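Local atomic coordinates of PUA domain-containing protein (PDB entry 2Q07), a protein that probably binds RNA and takes part in archaeosine-tRNA biosynthesis, the chain described here being its C-terminal part, which ends in a PUA domain. Residues 35-40 / 122-127; 51-56 / 60-65; 92-97 / 128-133; 142-147 / 153-158. All coordinates share one frame; numbering follows the deposited sequence.

Interaction 1: residues 35-40 / 122-127; sequences LPCTAR and GGYRKV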
loop_
_atom_site.group_PDB
_atom_site.type_symbol
_atom_site.label_atom_id
_atom_site.label_comp_id
_atom_site.label_asym_id
_atom_site.label_seq_id
_atom_site.Cartn_x
_atom_site.Cartn_y
_atom_site.Cartn_z
ATOM N N LEU A 35 -8.142 -8.876 -10.776
ATOM C CA LEU A 35 -7.121 -9.424 -11.647
ATOM C C LEU A 35 -6.308 -10.548 -11.006
ATOM O O LEU A 35 -6.216 -10.654 -9.787
ATOM C CB LEU A 35 -6.173 -8.302 -12.078
ATOM C CG LEU A 35 -6.831 -7.145 -12.826
ATOM C CD1 LEU A 35 -5.880 -5.964 -12.893
ATOM C CD2 LEU A 35 -7.232 -7.623 -14.215
ATOM N N PRO A 36 -5.685 -11.394 -11.835
ATOM C CA PRO A 36 -4.893 -12.489 -11.274
ATOM C C PRO A 36 -3.506 -12.002 -10.855
ATOM O O PRO A 36 -2.968 -11.058 -11.438
ATOM C CB PRO A 36 -4.832 -13.474 -12.429
ATOM C CG PRO A 36 -4.667 -12.557 -13.598
ATOM C CD PRO A 36 -5.659 -11.430 -13.309
ATOM N N CYS A 37 -2.936 -12.627 -9.829
ATOM C CA CYS A 37 -1.599 -12.240 -9.409
ATOM C C CYS A 37 -0.655 -12.757 -10.490
ATOM O O CYS A 37 -1.053 -13.554 -11.337
ATOM C CB CYS A 37 -1.252 -12.853 -8.046
ATOM S SG CYS A 37 -1.391 -14.647 -7.985
ATOM N N THR A 38 0.588 -12.289 -10.483
ATOM C CA THR A 38 1.559 -12.724 -11.481
ATOM C C THR A 38 2.860 -13.133 -10.810
ATOM O O THR A 38 3.070 -12.849 -9.632
ATOM C CB THR A 38 1.864 -11.604 -12.493
ATOM O OG1 THR A 38 2.202 -10.408 -11.783
ATOM C CG2 THR A 38 0.650 -11.333 -13.394
ATOM N N ALA A 39 3.723 -13.800 -11.572
ATOM C CA ALA A 39 5.025 -14.246 -11.077
ATOM C C ALA A 39 5.892 -13.035 -10.762
ATOM O O ALA A 39 6.548 -12.984 -9.719
ATOM C CB ALA A 39 5.712 -15.120 -12.123
ATOM N N ARG A 40 5.894 -12.060 -11.667
ATOM C CA ARG A 40 6.679 -10.851 -11.467
ATOM C C ARG A 40 5.927 -9.822 -10.627
ATOM O O ARG A 40 4.744 -9.580 -10.843
ATOM C CB ARG A 40 7.062 -10.222 -12.807
ATOM C CG ARG A 40 7.789 -8.881 -12.666
ATOM C CD ARG A 40 8.354 -8.411 -13.991
ATOM N NE ARG A 40 8.910 -7.062 -13.911
ATOM C CZ ARG A 40 9.451 -6.422 -14.941
ATOM N NH1 ARG A 40 9.512 -7.009 -16.127
ATOM N NH2 ARG A 40 9.921 -5.190 -14.793
ATOM N N GLY A 122 -10.474 -19.873 -13.900
ATOM C CA GLY A 122 -10.198 -21.025 -13.057
ATOM C C GLY A 122 -10.362 -20.801 -11.565
ATOM O O GLY A 122 -11.315 -20.163 -11.119
ATOM N N GLY A 123 -9.421 -21.340 -10.796
ATOM C CA GLY A 123 -9.454 -21.210 -9.350
ATOM C C GLY A 123 -9.834 -19.837 -8.827
ATOM O O GLY A 123 -10.490 -19.731 -7.785
ATOM N N TYR A 124 -9.426 -18.786 -9.538
ATOM C CA TYR A 124 -9.735 -17.421 -9.119
ATOM C C TYR A 124 -11.224 -17.127 -9.172
ATOM O O TYR A 124 -11.746 -16.409 -8.323
ATOM C CB TYR A 124 -9.006 -16.398 -9.986
ATOM C CG TYR A 124 -7.509 -16.403 -9.830
ATOM C CD1 TYR A 124 -6.700 -17.088 -10.732
ATOM C CD2 TYR A 124 -6.898 -15.719 -8.782
ATOM C CE1 TYR A 124 -5.320 -17.089 -10.598
ATOM C CE2 TYR A 124 -5.524 -15.713 -8.638
ATOM C CZ TYR A 124 -4.740 -16.398 -9.548
ATOM O OH TYR A 124 -3.375 -16.396 -9.409
ATOM N N ARG A 125 -11.907 -17.663 -10.180
ATOM C CA ARG A 125 -13.338 -17.444 -10.295
ATOM C C ARG A 125 -14.050 -18.087 -9.113
ATOM O O ARG A 125 -15.068 -17.576 -8.640
ATOM C CB ARG A 125 -13.875 -18.011 -11.612
ATOM C CG ARG A 125 -13.627 -17.098 -12.801
ATOM C CD ARG A 125 -14.482 -17.478 -13.997
ATOM N NE ARG A 125 -15.862 -17.752 -13.608
ATOM C CZ ARG A 125 -16.893 -17.734 -14.446
ATOM N NH1 ARG A 125 -16.707 -17.447 -15.728
ATOM N NH2 ARG A 125 -18.112 -18.010 -14.001
ATOM N N LYS A 126 -13.513 -19.207 -8.634
ATOM C CA LYS A 126 -14.102 -19.889 -7.491
ATOM C C LYS A 126 -14.061 -18.968 -6.278
ATOM O O LYS A 126 -15.003 -18.925 -5.492
ATOM C CB LYS A 126 -13.343 -21.177 -7.174
ATOM C CG LYS A 126 -13.583 -22.309 -8.155
ATOM C CD LYS A 126 -12.913 -23.585 -7.661
ATOM C CE LYS A 126 -13.309 -24.788 -8.502
ATOM N NZ LYS A 126 -12.691 -26.044 -7.984
ATOM N N VAL A 127 -12.961 -18.236 -6.124
ATOM C CA VAL A 127 -12.828 -17.311 -5.007
ATOM C C VAL A 127 -13.917 -16.244 -5.137
ATOM O O VAL A 127 -14.682 -16.006 -4.204
ATOM C CB VAL A 127 -11.431 -16.633 -5.011
ATOM C CG1 VAL A 127 -11.418 -15.441 -4.070
ATOM C CG2 VAL A 127 -10.354 -17.644 -4.599
#

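Interaction 2: residues 51-56 / 60-65; sequences ALRSKV and VNEIII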
loop_
_atom_site.group_PDB
_atom_site.type_symbol
_atom_site.label_atom_id
_atom_site.label_comp_id
_atom_site.label_asym_id
_atom_site.label_seq_id
_atom_site.Cartn_x
_atom_site.Cartn_y
_atom_site.Cartn_z
ATOM N N ALA A 51 0.231 -5.709 -20.542
ATOM C CA ALA A 51 -0.457 -6.010 -21.799
ATOM C C ALA A 51 -1.925 -5.609 -21.690
ATOM O O ALA A 51 -2.481 -4.986 -22.595
ATOM C CB ALA A 51 -0.342 -7.497 -22.123
ATOM N N LEU A 52 -2.551 -5.977 -20.577
ATOM C CA LEU A 52 -3.950 -5.645 -20.339
ATOM C C LEU A 52 -4.195 -4.139 -20.364
ATOM O O LEU A 52 -5.043 -3.649 -21.105
ATOM C CB LEU A 52 -4.391 -6.198 -18.985
ATOM C CG LEU A 52 -5.270 -7.439 -19.024
ATOM C CD1 LEU A 52 -5.530 -7.937 -17.602
ATOM C CD2 LEU A 52 -6.575 -7.097 -19.733
ATOM N N ARG A 53 -3.447 -3.409 -19.546
ATOM C CA ARG A 53 -3.597 -1.961 -19.476
ATOM C C ARG A 53 -3.191 -1.287 -20.775
ATOM O O ARG A 53 -3.448 -0.099 -20.988
ATOM C CB ARG A 53 -2.783 -1.414 -18.305
ATOM C CG ARG A 53 -3.392 -1.800 -16.973
ATOM C CD ARG A 53 -2.536 -1.403 -15.794
ATOM N NE ARG A 53 -3.379 -0.929 -14.702
ATOM C CZ ARG A 53 -3.758 0.337 -14.556
ATOM N NH1 ARG A 53 -3.358 1.248 -15.426
ATOM N NH2 ARG A 53 -4.553 0.687 -13.556
ATOM N N SER A 54 -2.560 -2.058 -21.647
ATOM C CA SER A 54 -2.129 -1.550 -22.939
ATOM C C SER A 54 -3.290 -1.608 -23.941
ATOM O O SER A 54 -3.430 -0.741 -24.814
ATOM C CB SER A 54 -0.957 -2.383 -23.455
ATOM O OG SER A 54 -0.594 -1.975 -24.757
ATOM N N LYS A 55 -4.128 -2.627 -23.796
ATOM C CA LYS A 55 -5.264 -2.821 -24.679
ATOM C C LYS A 55 -6.560 -2.177 -24.195
ATOM O O LYS A 55 -7.527 -2.069 -24.956
ATOM C CB LYS A 55 -5.479 -4.317 -24.919
ATOM C CG LYS A 55 -4.526 -4.926 -25.947
ATOM C CD LYS A 55 -3.061 -4.724 -25.573
ATOM C CE LYS A 55 -2.133 -5.301 -26.634
ATOM N NZ LYS A 55 -2.379 -6.758 -26.856
ATOM N N VAL A 56 -6.583 -1.737 -22.941
ATOM C CA VAL A 56 -7.770 -1.102 -22.385
ATOM C C VAL A 56 -7.419 -0.071 -21.309
ATOM O O VAL A 56 -6.655 -0.356 -20.381
ATOM C CB VAL A 56 -8.733 -2.169 -21.796
ATOM C CG1 VAL A 56 -8.043 -2.946 -20.699
ATOM C CG2 VAL A 56 -9.986 -1.515 -21.280
ATOM N N VAL A 60 -10.815 2.354 -13.257
ATOM C CA VAL A 60 -11.564 1.887 -12.106
ATOM C C VAL A 60 -10.543 1.290 -11.152
ATOM O O VAL A 60 -9.400 1.053 -11.539
ATOM C CB VAL A 60 -12.601 0.828 -12.494
ATOM C CG1 VAL A 60 -13.609 1.429 -13.484
ATOM C CG2 VAL A 60 -11.903 -0.389 -13.088
ATOM N N ASN A 61 -10.951 1.066 -9.909
ATOM C CA ASN A 61 -10.065 0.496 -8.897
ATOM C C ASN A 61 -9.710 -0.938 -9.250
ATOM O O ASN A 61 -10.477 -1.624 -9.933
ATOM C CB ASN A 61 -10.747 0.548 -7.529
ATOM C CG ASN A 61 -10.560 1.886 -6.844
ATOM O OD1 ASN A 61 -9.517 2.136 -6.228
ATOM N ND2 ASN A 61 -11.559 2.765 -6.957
ATOM N N GLU A 62 -8.555 -1.391 -8.767
ATOM C CA GLU A 62 -8.082 -2.738 -9.060
ATOM C C GLU A 62 -7.689 -3.502 -7.811
ATOM O O GLU A 62 -7.113 -2.948 -6.881
ATOM C CB GLU A 62 -6.860 -2.683 -9.986
ATOM C CG GLU A 62 -7.120 -2.130 -11.379
ATOM C CD GLU A 62 -5.843 -1.615 -12.038
ATOM O OE1 GLU A 62 -5.216 -0.691 -11.474
ATOM O OE2 GLU A 62 -5.461 -2.133 -13.111
ATOM N N ILE A 63 -8.008 -4.782 -7.795
ATOM C CA ILE A 63 -7.629 -5.628 -6.683
ATOM C C ILE A 63 -7.028 -6.867 -7.320
ATOM O O ILE A 63 -7.639 -7.484 -8.189
ATOM C CB ILE A 63 -8.838 -6.008 -5.813
ATOM C CG1 ILE A 63 -9.363 -4.762 -5.085
ATOM C CG2 ILE A 63 -8.445 -7.103 -4.825
ATOM C CD1 ILE A 63 -10.581 -5.010 -4.242
ATOM N N ILE A 64 -5.812 -7.206 -6.912
ATOM C CA ILE A 64 -5.140 -8.385 -7.434
ATOM C C ILE A 64 -5.398 -9.564 -6.497
ATOM O O ILE A 64 -5.083 -9.494 -5.307
ATOM C CB ILE A 64 -3.604 -8.157 -7.545
ATOM C CG1 ILE A 64 -3.310 -7.091 -8.605
ATOM C CG2 ILE A 64 -2.894 -9.476 -7.874
ATOM C CD1 ILE A 64 -3.466 -5.664 -8.111
ATOM N N ILE A 65 -5.979 -10.639 -7.020
ATOM C CA ILE A 65 -6.248 -11.814 -6.192
ATOM C C ILE A 65 -5.016 -12.719 -6.179
ATOM O O ILE A 65 -4.475 -13.073 -7.230
ATOM C CB ILE A 65 -7.446 -12.637 -6.725
ATOM C CG1 ILE A 65 -8.724 -11.793 -6.702
ATOM C CG2 ILE A 65 -7.630 -13.895 -5.882
ATOM C CD1 ILE A 65 -9.908 -12.458 -7.368
#

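Interaction 3: residues 92-97 / 128-133; sequences WSEEEV and VERVED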
loop_
_atom_site.group_PDB
_atom_site.type_symbol
_atom_site.label_atom_id
_atom_site.label_comp_id
_atom_site.label_asym_id
_atom_site.label_seq_id
_atom_site.Cartn_x
_atom_site.Cartn_y
_atom_site.Cartn_z
ATOM N N TRP A 92 -5.722 -24.048 -4.925
ATOM C CA TRP A 92 -7.014 -23.500 -4.524
ATOM C C TRP A 92 -7.893 -24.485 -3.757
ATOM O O TRP A 92 -8.995 -24.831 -4.187
ATOM C CB TRP A 92 -7.769 -22.963 -5.747
ATOM C CG TRP A 92 -7.250 -21.639 -6.240
ATOM C CD1 TRP A 92 -6.791 -21.354 -7.491
ATOM C CD2 TRP A 92 -7.141 -20.423 -5.485
ATOM N NE1 TRP A 92 -6.402 -20.037 -7.566
ATOM C CE2 TRP A 92 -6.605 -19.443 -6.348
ATOM C CE3 TRP A 92 -7.443 -20.068 -4.163
ATOM C CZ2 TRP A 92 -6.363 -18.130 -5.931
ATOM C CZ3 TRP A 92 -7.201 -18.760 -3.748
ATOM C CH2 TRP A 92 -6.667 -17.808 -4.630
ATOM N N SER A 93 -7.390 -24.933 -2.615
ATOM C CA SER A 93 -8.118 -25.858 -1.763
ATOM C C SER A 93 -9.288 -25.105 -1.138
ATOM O O SER A 93 -9.361 -23.880 -1.236
ATOM C CB SER A 93 -7.209 -26.350 -0.655
ATOM O OG SER A 93 -6.775 -25.249 0.118
ATOM N N GLU A 94 -10.187 -25.840 -0.486
ATOM C CA GLU A 94 -11.347 -25.234 0.166
ATOM C C GLU A 94 -10.945 -24.191 1.209
ATOM O O GLU A 94 -11.485 -23.087 1.219
ATOM C CB GLU A 94 -12.207 -26.314 0.834
ATOM C CG GLU A 94 -13.257 -26.944 -0.077
ATOM C CD GLU A 94 -14.444 -26.021 -0.345
ATOM O OE1 GLU A 94 -15.117 -25.602 0.625
ATOM O OE2 GLU A 94 -14.707 -25.719 -1.527
ATOM N N GLU A 95 -9.999 -24.544 2.077
ATOM C CA GLU A 95 -9.533 -23.639 3.127
ATOM C C GLU A 95 -8.912 -22.372 2.545
ATOM O O GLU A 95 -9.056 -21.281 3.097
ATOM C CB GLU A 95 -8.496 -24.338 4.008
ATOM C CG GLU A 95 -8.845 -25.778 4.376
ATOM C CD GLU A 95 -8.463 -26.783 3.292
ATOM O OE1 GLU A 95 -7.250 -27.000 3.078
ATOM O OE2 GLU A 95 -9.373 -27.355 2.653
ATOM N N GLU A 96 -8.206 -22.538 1.433
ATOM C CA GLU A 96 -7.540 -21.433 0.755
ATOM C C GLU A 96 -8.548 -20.517 0.053
ATOM O O GLU A 96 -8.460 -19.292 0.148
ATOM C CB GLU A 96 -6.533 -21.995 -0.251
ATOM C CG GLU A 96 -5.669 -20.955 -0.934
ATOM C CD GLU A 96 -4.534 -21.584 -1.727
ATOM O OE1 GLU A 96 -4.815 -22.380 -2.651
ATOM O OE2 GLU A 96 -3.360 -21.286 -1.420
ATOM N N VAL A 97 -9.502 -21.110 -0.657
ATOM C CA VAL A 97 -10.519 -20.318 -1.339
ATOM C C VAL A 97 -11.330 -19.581 -0.277
ATOM O O VAL A 97 -11.634 -18.402 -0.417
ATOM C CB VAL A 97 -11.467 -21.204 -2.188
ATOM C CG1 VAL A 97 -12.739 -20.441 -2.529
ATOM C CG2 VAL A 97 -10.767 -21.627 -3.471
ATOM N N VAL A 128 -13.991 -15.620 -6.310
ATOM C CA VAL A 128 -14.975 -14.573 -6.574
ATOM C C VAL A 128 -16.404 -15.100 -6.440
ATOM O O VAL A 128 -17.284 -14.437 -5.869
ATOM C CB VAL A 128 -14.768 -13.987 -7.987
ATOM C CG1 VAL A 128 -15.770 -12.872 -8.255
ATOM C CG2 VAL A 128 -13.341 -13.473 -8.120
ATOM N N GLU A 129 -16.636 -16.298 -6.958
ATOM C CA GLU A 129 -17.960 -16.890 -6.880
ATOM C C GLU A 129 -18.438 -16.970 -5.438
ATOM O O GLU A 129 -19.616 -16.761 -5.163
ATOM C CB GLU A 129 -17.959 -18.275 -7.533
ATOM C CG GLU A 129 -18.120 -18.201 -9.050
ATOM C CD GLU A 129 -17.821 -19.513 -9.736
ATOM O OE1 GLU A 129 -18.288 -20.560 -9.244
ATOM O OE2 GLU A 129 -17.123 -19.498 -10.772
ATOM N N ARG A 130 -17.519 -17.251 -4.516
ATOM C CA ARG A 130 -17.863 -17.323 -3.101
ATOM C C ARG A 130 -18.349 -15.974 -2.587
ATOM O O ARG A 130 -19.307 -15.900 -1.823
ATOM C CB ARG A 130 -16.649 -17.740 -2.267
ATOM C CG ARG A 130 -16.235 -19.192 -2.385
ATOM C CD ARG A 130 -17.284 -20.137 -1.792
ATOM N NE ARG A 130 -16.697 -21.430 -1.435
ATOM C CZ ARG A 130 -15.958 -21.640 -0.350
ATOM N NH1 ARG A 130 -15.720 -20.648 0.495
ATOM N NH2 ARG A 130 -15.447 -22.842 -0.108
ATOM N N VAL A 131 -17.674 -14.908 -3.006
ATOM C CA VAL A 131 -18.008 -13.551 -2.576
ATOM C C VAL A 131 -19.266 -12.987 -3.238
ATOM O O VAL A 131 -20.060 -12.290 -2.596
ATOM C CB VAL A 131 -16.851 -12.574 -2.868
ATOM C CG1 VAL A 131 -17.207 -11.191 -2.364
ATOM C CG2 VAL A 131 -15.559 -13.069 -2.221
ATOM N N GLU A 132 -19.436 -13.276 -4.523
ATOM C CA GLU A 132 -20.583 -12.788 -5.267
ATOM C C GLU A 132 -21.885 -12.994 -4.509
ATOM O O GLU A 132 -22.706 -12.090 -4.440
ATOM C CB GLU A 132 -20.677 -13.484 -6.625
ATOM C CG GLU A 132 -21.850 -13.004 -7.469
ATOM C CD GLU A 132 -22.034 -13.806 -8.752
ATOM O OE1 GLU A 132 -22.968 -13.478 -9.516
ATOM O OE2 GLU A 132 -21.259 -14.760 -8.995
ATOM N N ASP A 133 -22.065 -14.180 -3.933
ATOM C CA ASP A 133 -23.287 -14.505 -3.202
ATOM C C ASP A 133 -23.462 -13.763 -1.875
ATOM O O ASP A 133 -24.530 -13.829 -1.263
ATOM C CB ASP A 133 -23.363 -16.013 -2.913
ATOM C CG ASP A 133 -23.275 -16.871 -4.168
ATOM O OD1 ASP A 133 -23.898 -16.517 -5.195
ATOM O OD2 ASP A 133 -22.593 -17.916 -4.117
#

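Interaction 4: residues 142-147 / 153-158; sequences TAEKDV and IERLKQ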
loop_
_atom_site.group_PDB
_atom_site.type_symbol
_atom_site.label_atom_id
_atom_site.label_comp_id
_atom_site.label_asym_id
_atom_site.label_seq_id
_atom_site.Cartn_x
_atom_site.Cartn_y
_atom_site.Cartn_z
ATOM N N THR A 142 -15.707 -11.442 -17.029
ATOM C CA THR A 142 -15.307 -11.061 -18.380
ATOM C C THR A 142 -14.246 -11.935 -19.041
ATOM O O THR A 142 -13.875 -11.699 -20.192
ATOM C CB THR A 142 -14.802 -9.603 -18.390
ATOM O OG1 THR A 142 -13.828 -9.431 -17.352
ATOM C CG2 THR A 142 -15.957 -8.630 -18.154
ATOM N N ALA A 143 -13.763 -12.942 -18.328
ATOM C CA ALA A 143 -12.727 -13.803 -18.874
ATOM C C ALA A 143 -13.041 -15.300 -18.804
ATOM O O ALA A 143 -13.424 -15.828 -17.760
ATOM C CB ALA A 143 -11.412 -13.520 -18.168
ATOM N N GLU A 144 -12.878 -15.970 -19.937
ATOM C CA GLU A 144 -13.097 -17.408 -20.020
ATOM C C GLU A 144 -11.922 -17.997 -20.798
ATOM O O GLU A 144 -11.811 -17.802 -22.008
ATOM C CB GLU A 144 -14.422 -17.722 -20.734
ATOM C CG GLU A 144 -14.499 -17.276 -22.185
ATOM C CD GLU A 144 -15.789 -17.716 -22.864
ATOM O OE1 GLU A 144 -15.921 -17.521 -24.092
ATOM O OE2 GLU A 144 -16.676 -18.257 -22.168
ATOM N N LYS A 145 -11.039 -18.695 -20.090
ATOM C CA LYS A 145 -9.856 -19.321 -20.686
ATOM C C LYS A 145 -8.620 -18.430 -20.692
ATOM O O LYS A 145 -7.576 -18.815 -20.179
ATOM C CB LYS A 145 -10.117 -19.763 -22.133
ATOM C CG LYS A 145 -11.201 -20.812 -22.321
ATOM C CD LYS A 145 -11.328 -21.178 -23.798
ATOM C CE LYS A 145 -12.376 -22.250 -24.031
ATOM N NZ LYS A 145 -12.428 -22.646 -25.467
ATOM N N ASP A 146 -8.738 -17.246 -21.281
ATOM C CA ASP A 146 -7.597 -16.335 -21.387
ATOM C C ASP A 146 -7.987 -14.906 -21.022
ATOM O O ASP A 146 -8.913 -14.350 -21.594
ATOM C CB ASP A 146 -7.070 -16.367 -22.826
ATOM C CG ASP A 146 -5.622 -15.936 -22.934
ATOM O OD1 ASP A 146 -5.217 -14.982 -22.230
ATOM O OD2 ASP A 146 -4.890 -16.554 -23.743
ATOM N N VAL A 147 -7.273 -14.305 -20.076
ATOM C CA VAL A 147 -7.580 -12.937 -19.672
ATOM C C VAL A 147 -7.138 -11.925 -20.739
ATOM O O VAL A 147 -7.613 -10.787 -20.771
ATOM C CB VAL A 147 -6.904 -12.586 -18.313
ATOM C CG1 VAL A 147 -7.548 -13.382 -17.191
ATOM C CG2 VAL A 147 -5.417 -12.886 -18.372
ATOM N N ILE A 153 -10.804 -9.097 -23.817
ATOM C CA ILE A 153 -10.598 -7.655 -23.752
ATOM C C ILE A 153 -11.829 -6.889 -24.260
ATOM O O ILE A 153 -12.106 -5.780 -23.798
ATOM C CB ILE A 153 -9.344 -7.195 -24.534
ATOM C CG1 ILE A 153 -9.477 -7.547 -26.014
ATOM C CG2 ILE A 153 -8.093 -7.834 -23.920
ATOM C CD1 ILE A 153 -8.387 -6.932 -26.891
ATOM N N GLU A 154 -12.577 -7.471 -25.195
ATOM C CA GLU A 154 -13.774 -6.783 -25.679
ATOM C C GLU A 154 -14.849 -6.815 -24.595
ATOM O O GLU A 154 -15.549 -5.826 -24.386
ATOM C CB GLU A 154 -14.309 -7.416 -26.971
ATOM C CG GLU A 154 -13.562 -6.987 -28.227
ATOM C CD GLU A 154 -13.488 -5.470 -28.381
ATOM O OE1 GLU A 154 -14.545 -4.805 -28.305
ATOM O OE2 GLU A 154 -12.372 -4.942 -28.584
ATOM N N ARG A 155 -14.973 -7.949 -23.906
ATOM C CA ARG A 155 -15.949 -8.081 -22.820
ATOM C C ARG A 155 -15.571 -7.120 -21.693
ATOM O O ARG A 155 -16.433 -6.496 -21.070
ATOM C CB ARG A 155 -15.965 -9.507 -22.248
ATOM C CG ARG A 155 -16.673 -10.553 -23.086
ATOM C CD ARG A 155 -17.108 -11.723 -22.200
ATOM N NE ARG A 155 -17.973 -12.675 -22.892
ATOM C CZ ARG A 155 -17.532 -13.658 -23.670
ATOM N NH1 ARG A 155 -16.227 -13.825 -23.850
ATOM N NH2 ARG A 155 -18.395 -14.468 -24.273
ATOM N N LEU A 156 -14.276 -7.023 -21.423
ATOM C CA LEU A 156 -13.796 -6.136 -20.376
ATOM C C LEU A 156 -14.100 -4.682 -20.726
ATOM O O LEU A 156 -14.637 -3.949 -19.908
ATOM C CB LEU A 156 -12.290 -6.326 -20.156
ATOM C CG LEU A 156 -11.715 -5.479 -19.010
ATOM C CD1 LEU A 156 -12.514 -5.741 -17.730
ATOM C CD2 LEU A 156 -10.249 -5.821 -18.803
ATOM N N LYS A 157 -13.757 -4.264 -21.943
ATOM C CA LYS A 157 -14.023 -2.890 -22.358
ATOM C C LYS A 157 -15.503 -2.545 -22.210
ATOM O O LYS A 157 -15.869 -1.439 -21.811
ATOM C CB LYS A 157 -13.626 -2.681 -23.820
ATOM C CG LYS A 157 -12.139 -2.696 -24.075
ATOM C CD LYS A 157 -11.864 -2.494 -25.554
ATOM C CE LYS A 157 -10.378 -2.518 -25.854
ATOM N NZ LYS A 157 -10.147 -2.432 -27.316
ATOM N N GLN A 158 -16.359 -3.505 -22.523
ATOM C CA GLN A 158 -17.784 -3.252 -22.447
ATOM C C GLN A 158 -18.323 -3.120 -21.034
ATOM O O GLN A 158 -19.463 -2.710 -20.851
ATOM C CB GLN A 158 -18.539 -4.312 -23.256
ATOM C CG GLN A 158 -18.505 -3.968 -24.742
ATOM C CD GLN A 158 -19.032 -5.061 -25.651
ATOM O OE1 GLN A 158 -20.012 -5.744 -25.330
ATOM N NE2 GLN A 158 -18.388 -5.218 -26.811
#

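Interaction 1: residues 35-40 / 122-127
Pro36 and Cys37 meet the ring of Tyr124 where central strand 31-36 of the alpha/beta domain runs out near the start of helix 123-132. The tight part is the grip on this ring, over a face and at an edge. Pro36 CB makes a CH-pi contact over one face, 4.2 Å from the centroid of the Tyr124 ring and 17° off its normal, displaced toward the rim by CE1 and CZ. Cys37 comes to the edge instead: a chi1 of 56° places SG between the backbone N and the carbonyl carbon, facing the ring edge. There it makes a sulfur-aromatic contact and lies 3.0 Å from Tyr124 OH. The ring also meets Trp92, just before helix 94-111, edge to face, and touches Ile65 at the end of strand 61-65. On the loose side the chain turns away from the helix toward Arg40, which is exposed. There the loop is braced within itself, Thr38 OG1 donating to Arg40 O at 2.8 Å in the carbonyl plane.

Interaction 2: residues 51-56 / 60-65
Arg53 grips Glu62 side-on with two nitrogens, one for each carboxylate oxygen. NH2 of Arg53 reaches OE1 of Glu62 at 2.6 Å, fairly straight at 159°; this oxygen lies close to the guanidinium plane, yet the donor comes from above the carboxylate plane. The second bond, Arg53 NE to Glu62 OE2 at 2.9 Å, is more bent and uses the syn lone pair of OE2, with the oxygen tilted out of the guanidinium plane. The two flat groups are twisted against each other by 53° rather than coplanar. The side chains come from opposite directions, and a kink in the arginine at chi3 (141°) turns its NE edge to the acid.

Around this pair, Glu62 OE2 has a second salt bridge, to Arg73 NH1, and the backbones of Glu62 and Arg73 are hydrogen-bonded where Arg73 follows strand 70-72, the antiparallel neighbour of 61-65. A leucine in place of Arg53 would probably leave Glu62 OE1 without its charged mate. Farther out, Leu52 seats the helix on Leu35 of strand 31-36 and on Leu156 of helix 150-160. The salt bridge thus ties the helix to the second strand of a beta-alpha-beta unit, strand 31-36, helix 47-55 and strand 61-65, in which the two strands lie parallel and adjacent.

Interaction 3: residues 92-97 / 128-133
Arg130 reaches across from helix 123-132 to Val97 and Glu94 at the start of helix 94-111, two helices packed side by side in the alpha/beta domain. Its CB is directed at the other helix, and CG rests 3.7 Å from Val97 CG1. A bend at chi2 (-67°) then carries CD and NE on around the valine, so that CZ comes back to 4.1 Å from Val97 CG1 and the methyl sits over the centre of one guanidinium face. The tip, NH2, goes to the acid: Glu94 OE1 lies 2.9 Å from Arg130 NH2 in a salt bridge, and Glu94 OE2 takes a weak hydrogen bond from the same nitrogen at 3.3 Å. Glu94 gets there by folding back at chi2 (-74°), bringing its carboxylate to the guanidinium edge with the two planes 49° apart.

With a serine in place of Arg130, Glu94 would probably lose its positive partner and the CG1 methyl of Val97 the flat group stacked on it. Arg130 also touches Ser98 and Ala101 farther along helix 94-111. Just before Glu94, Ser93 is the N-cap of that helix, and its OG takes a weak hydrogen bond from Glu96 N at 3.3 Å.

Interaction 4: residues 142-147 / 153-158
Ile153 opens the contact loosely, its CG2 lying 4.3 Å from Val147 O, where the loop leaving edge strand 138-141 of the alpha/beta sheet folds back on helix 150-160, into which it leads. Arg155 does more. Its CB packs 3.7 Å from Thr142 O, and in return Thr142 CG2 sits 3.6 Å from Arg155 O. Beyond CB the arginine runs out extended (chi3 171°), and its NH1 stands 3.7 Å from Glu144 OE1, a long salt bridge with the two flat groups 65° apart. The stronger partner of NH1 is Glu151, one helical turn earlier. Leu156 follows, its CD1 3.9 Å from Thr142 OG1, a hydroxyl hydrogen-bonded to His119 ND1. The other nitrogen of that imidazole, NE2, bonds Val147 O, so His119 joins both ends of the loop. Chemically, then, carbons pack closely against backbone and hydroxyl oxygens, the buried hydroxyl satisfied by His119, while Arg155 probably offsets the charges of Glu144 and Glu151, which lie close together.

Overall arrangement
From the N terminus, strand 31-36 leads into helix 47-55 and strand 61-65, and interaction 2 closes the short turn from helix to second strand within this beta-alpha-beta unit. It falls wholly within the much longer loop that interaction 1 closes between residues 35-40 and 122-127. Interaction 3 crosses interaction 1, since 92-97 lies inside that loop and 128-133 beyond it; the two share helix 123-132, and Trp92 packs on Gly123, Tyr124 and Val127. Interaction 4 comes last, tying the connection after strand 138-141 to helix 150-160, whose Leu156 meets Leu52 of interaction 2. In this alpha/beta part of the chain, interactions 1 and 2 tie helices to the sheet and interaction 3 joins two helices.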